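Local structure of FdxN element excision controlling factor XisI (Anabaena variabilis ATCC 29413, 2NVM) at residues 51-63 with 69-81. The protein is an excision controlling factor that probably acts with XisF and XisH in the site-specific recombination removing the fdxN element from cyanobacterial nitrogen-fixation genes. Residues are numbered along the deposited sequence; the frame is centred on the assembly and turned at random.
Sequences EQRDQYLWLCCGW and VQHIILYLQIQNG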
# COMPACT_ATOMS: atom_id res chain seq x y z
N GLU B 51 -11.12 0.51 0.45
CA GLU B 51 -12.22 1.26 1.11
C GLU B 51 -12.68 0.60 2.42
O GLU B 51 -13.00 1.30 3.37
CB GLU B 51 -13.43 1.42 0.18
CG GLU B 51 -13.16 2.10 -1.16
N GLN B 52 -12.71 -0.75 2.44
CA GLN B 52 -13.10 -1.54 3.63
C GLN B 52 -12.18 -1.30 4.82
O GLN B 52 -12.67 -1.17 5.94
CB GLN B 52 -13.16 -3.05 3.33
CG GLN B 52 -14.23 -3.47 2.33
CD GLN B 52 -14.35 -4.99 2.20
N ARG B 53 -10.87 -1.24 4.57
CA ARG B 53 -9.84 -0.97 5.61
C ARG B 53 -9.36 0.50 5.69
O ARG B 53 -8.58 0.82 6.59
CB ARG B 53 -8.65 -1.91 5.42
CG ARG B 53 -9.01 -3.38 5.57
CD ARG B 53 -7.87 -4.34 5.28
NE ARG B 53 -8.34 -5.72 5.32
CZ ARG B 53 -9.03 -6.36 4.37
NH1 ARG B 53 -9.40 -5.77 3.23
NH2 ARG B 53 -9.40 -7.63 4.57
N ASP B 54 -9.83 1.37 4.78
CA ASP B 54 -9.45 2.80 4.69
C ASP B 54 -7.94 3.00 4.55
O ASP B 54 -7.33 3.77 5.29
CB ASP B 54 -10.03 3.63 5.87
CG ASP B 54 -11.52 3.85 5.78
OD1 ASP B 54 -12.03 4.18 4.69
OD2 ASP B 54 -12.18 3.80 6.83
N GLN B 55 -7.36 2.25 3.62
CA GLN B 55 -5.93 2.30 3.28
C GLN B 55 -5.88 2.67 1.81
O GLN B 55 -6.53 2.02 0.98
CB GLN B 55 -5.28 0.94 3.52
CG GLN B 55 -5.38 0.41 4.96
CD GLN B 55 -4.64 1.25 5.97
OE1 GLN B 55 -3.52 1.65 5.74
NE2 GLN B 55 -5.27 1.50 7.11
N TYR B 56 -5.14 3.74 1.51
CA TYR B 56 -5.03 4.32 0.17
C TYR B 56 -3.55 4.55 -0.11
O TYR B 56 -2.93 5.40 0.53
CB TYR B 56 -5.82 5.66 0.13
CG TYR B 56 -7.25 5.48 0.63
CD1 TYR B 56 -8.27 5.03 -0.22
CD2 TYR B 56 -7.56 5.71 1.98
CE1 TYR B 56 -9.59 4.83 0.27
CE2 TYR B 56 -8.87 5.51 2.48
CZ TYR B 56 -9.87 5.07 1.63
OH TYR B 56 -11.13 4.88 2.13
N LEU B 57 -2.99 3.81 -1.07
CA LEU B 57 -1.57 3.89 -1.36
C LEU B 57 -1.21 3.91 -2.84
O LEU B 57 -1.84 3.26 -3.65
CB LEU B 57 -0.89 2.73 -0.63
CG LEU B 57 0.65 2.64 -0.69
CD1 LEU B 57 1.25 2.36 0.69
CD2 LEU B 57 1.11 1.66 -1.77
N TRP B 58 -0.19 4.70 -3.15
CA TRP B 58 0.38 4.87 -4.45
C TRP B 58 1.87 4.59 -4.28
O TRP B 58 2.55 5.25 -3.49
CB TRP B 58 0.08 6.30 -4.96
CG TRP B 58 0.86 6.77 -6.15
CD1 TRP B 58 1.42 6.00 -7.13
CD2 TRP B 58 1.02 8.14 -6.57
NE1 TRP B 58 1.99 6.80 -8.08
CE2 TRP B 58 1.77 8.11 -7.78
CE3 TRP B 58 0.65 9.38 -6.03
CZ2 TRP B 58 2.16 9.28 -8.47
CZ3 TRP B 58 1.03 10.57 -6.72
CH2 TRP B 58 1.78 10.50 -7.93
N LEU B 59 2.35 3.59 -5.03
CA LEU B 59 3.75 3.21 -5.05
C LEU B 59 4.23 3.00 -6.47
O LEU B 59 3.43 2.93 -7.39
CB LEU B 59 3.97 1.94 -4.21
CG LEU B 59 3.29 0.60 -4.53
CD1 LEU B 59 3.66 -0.01 -5.85
CD2 LEU B 59 3.68 -0.39 -3.42
N CYS B 60 5.55 2.93 -6.62
CA CYS B 60 6.19 2.55 -7.88
C CYS B 60 7.03 1.29 -7.59
O CYS B 60 7.60 1.14 -6.51
CB CYS B 60 6.99 3.67 -8.52
SG CYS B 60 8.36 4.20 -7.63
N CYS B 61 7.04 0.38 -8.55
CA CYS B 61 7.75 -0.88 -8.40
C CYS B 61 8.23 -1.41 -9.75
O CYS B 61 7.52 -1.32 -10.76
CB CYS B 61 6.83 -1.88 -7.70
SG CYS B 61 7.51 -3.50 -7.37
N GLY B 62 9.45 -1.94 -9.74
CA GLY B 62 10.10 -2.54 -10.91
C GLY B 62 11.61 -2.58 -10.78
O GLY B 62 12.14 -2.56 -9.66
N TRP B 63 12.28 -2.64 -11.93
CA TRP B 63 13.74 -2.72 -12.01
C TRP B 63 14.32 -1.60 -12.85
O TRP B 63 13.82 -1.34 -13.94
CB TRP B 63 14.14 -4.03 -12.66
CG TRP B 63 13.71 -5.17 -11.89
CD1 TRP B 63 12.54 -5.84 -12.02
CD2 TRP B 63 14.42 -5.78 -10.81
NE1 TRP B 63 12.48 -6.85 -11.10
CE2 TRP B 63 13.61 -6.84 -10.34
CE3 TRP B 63 15.66 -5.53 -10.20
CZ2 TRP B 63 14.02 -7.69 -9.28
CZ3 TRP B 63 16.08 -6.38 -9.15
CH2 TRP B 63 15.25 -7.43 -8.69
N VAL B 69 13.52 -1.40 -7.49
CA VAL B 69 12.80 -0.19 -7.05
C VAL B 69 11.47 -0.65 -6.44
O VAL B 69 10.76 -1.44 -7.04
CB VAL B 69 12.49 0.77 -8.23
CG1 VAL B 69 11.79 2.05 -7.73
CG2 VAL B 69 13.79 1.12 -9.02
N GLN B 70 11.18 -0.20 -5.22
CA GLN B 70 9.92 -0.52 -4.52
C GLN B 70 9.76 0.62 -3.52
O GLN B 70 10.24 0.54 -2.40
CB GLN B 70 9.99 -1.90 -3.87
CG GLN B 70 8.64 -2.41 -3.44
CD GLN B 70 8.72 -3.84 -2.89
OE1 GLN B 70 8.48 -4.80 -3.62
NE2 GLN B 70 9.14 -3.97 -1.63
N HIS B 71 9.08 1.67 -3.98
CA HIS B 71 8.99 2.95 -3.28
C HIS B 71 7.55 3.49 -3.13
O HIS B 71 6.83 3.63 -4.10
CB HIS B 71 9.92 3.89 -4.11
CG HIS B 71 9.84 5.34 -3.74
ND1 HIS B 71 10.23 5.82 -2.51
CD2 HIS B 71 9.47 6.41 -4.47
CE1 HIS B 71 10.07 7.13 -2.48
NE2 HIS B 71 9.60 7.52 -3.66
N ILE B 72 7.18 3.82 -1.89
CA ILE B 72 5.88 4.44 -1.55
C ILE B 72 5.98 5.92 -1.91
O ILE B 72 6.93 6.58 -1.48
CB ILE B 72 5.52 4.22 -0.07
CG1 ILE B 72 5.36 2.70 0.19
CG2 ILE B 72 4.24 5.04 0.34
CD1 ILE B 72 5.07 2.33 1.63
N ILE B 73 5.02 6.40 -2.73
CA ILE B 73 4.94 7.79 -3.20
C ILE B 73 3.97 8.58 -2.31
O ILE B 73 4.29 9.68 -1.85
CB ILE B 73 4.38 7.91 -4.67
CG1 ILE B 73 5.22 7.11 -5.68
CG2 ILE B 73 4.29 9.37 -5.13
CD1 ILE B 73 6.63 7.57 -5.81
N LEU B 74 2.77 8.03 -2.12
CA LEU B 74 1.71 8.66 -1.34
C LEU B 74 0.94 7.58 -0.61
O LEU B 74 0.53 6.58 -1.23
CB LEU B 74 0.81 9.45 -2.31
CG LEU B 74 -0.26 10.45 -1.86
CD1 LEU B 74 0.28 11.48 -0.90
CD2 LEU B 74 -0.83 11.16 -3.10
N TYR B 75 0.78 7.76 0.71
CA TYR B 75 0.10 6.82 1.56
C TYR B 75 -0.77 7.57 2.57
O TYR B 75 -0.27 8.38 3.36
CB TYR B 75 1.11 5.84 2.23
CG TYR B 75 0.53 4.86 3.24
CD1 TYR B 75 -0.77 4.32 3.08
CD2 TYR B 75 1.32 4.39 4.30
CE1 TYR B 75 -1.30 3.41 4.02
CE2 TYR B 75 0.81 3.49 5.23
CZ TYR B 75 -0.51 2.99 5.08
OH TYR B 75 -1.05 2.09 5.96
N LEU B 76 -2.06 7.28 2.52
CA LEU B 76 -3.08 7.87 3.37
C LEU B 76 -3.95 6.79 3.98
O LEU B 76 -4.23 5.77 3.33
CB LEU B 76 -3.98 8.79 2.53
CG LEU B 76 -3.32 9.87 1.66
CD1 LEU B 76 -4.36 10.61 0.86
CD2 LEU B 76 -2.56 10.85 2.49
N GLN B 77 -4.32 6.98 5.24
CA GLN B 77 -5.26 6.11 5.93
C GLN B 77 -6.22 6.93 6.81
O GLN B 77 -5.87 8.03 7.26
CB GLN B 77 -4.59 4.98 6.74
CG GLN B 77 -3.71 5.42 7.90
CD GLN B 77 -3.45 4.39 8.99
OE1 GLN B 77 -3.94 3.25 8.96
NE2 GLN B 77 -2.70 4.82 9.99
N ILE B 78 -7.43 6.40 7.02
CA ILE B 78 -8.43 7.00 7.88
C ILE B 78 -8.43 6.08 9.11
O ILE B 78 -8.67 4.88 8.97
CB ILE B 78 -9.84 7.12 7.25
CG1 ILE B 78 -9.77 7.82 5.87
CG2 ILE B 78 -10.75 7.89 8.21
CD1 ILE B 78 -11.09 7.91 5.15
N GLN B 79 -8.11 6.66 10.27
CA GLN B 79 -8.02 5.94 11.54
C GLN B 79 -8.61 6.79 12.68
O GLN B 79 -8.15 7.92 12.90
CB GLN B 79 -6.56 5.63 11.81
CG GLN B 79 -6.29 4.76 13.04
CD GLN B 79 -4.84 4.30 13.13
OE1 GLN B 79 -4.58 3.11 13.29
NE2 GLN B 79 -3.89 5.24 12.99
N ASN B 80 -9.60 6.23 13.39
CA ASN B 80 -10.30 6.89 14.51
C ASN B 80 -10.94 8.24 14.09
O ASN B 80 -10.89 9.24 14.82
CB ASN B 80 -9.36 7.05 15.73
CG ASN B 80 -8.76 5.71 16.19
OD1 ASN B 80 -9.47 4.69 16.27
ND2 ASN B 80 -7.46 5.71 16.52
N GLY B 81 -11.53 8.23 12.90
CA GLY B 81 -12.16 9.41 12.32
C GLY B 81 -11.24 10.52 11.85
O GLY B 81 -11.71 11.64 11.66
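The indole of Trp-58 lies under the branched side chain of Ile-73; in the modelled conformer of Ile-73, CG2 stands 3.6 Å from the centroid of the six-membered ring and only 5° off its normal, a CH-pi contact over the face. This overlap marks a classic beta bulge in the antiparallel pairing of strand 55-61 with strand 67-79: Ile-73 and Leu-74 both sit opposite Trp-58, and their two amides converge on Trp-58 O. Ile-73 N makes the shorter bond to Trp-58 O, at 2.8 Å. With CG anti to the backbone N (chi1 166°), the indole swings over the bulge, where Leu-74 CD2 meets its edge in plane, 3.7 Å from Trp-58 CE3. Tyr-20 of helix 4-23 adds an edge-to-face ring contact on this side of the sheet, which also carries Tyr-56.

The other face holds Gln-55, Leu-57, Ile-72, Tyr-75 and Gln-77, and near Gln-55 it meets the second subunit. Leu-57 CD1 rests over the Tyr-75 ring, 3.6 Å from Tyr-75 CG, and also touches Ile-72 CD1. Bent at chi2, the Gln-55 chain brings its amide to two partners: OE1 accepts from Tyr-75 OH, while NE2 donates to a lone pair of Gln-77 OE1 at 2.9 Å, the N-H pointing almost straight (171°). An alanine at Gln-55 would remove both bonds and is likely to leave the Tyr-75 hydroxyl and Gln-77 OE1 without these mates within a buried interface. Tyr-75 OH also bonds Arg-46 of the second subunit, tying the network to the dimer.

At the far end the pairing closes with Ile-78 N bonded to Asp-54 O, and Asp-54 OD1, salt-bridged to Arg-9, accepts Tyr-56 OH on its anti lone pair at 2.8 Å.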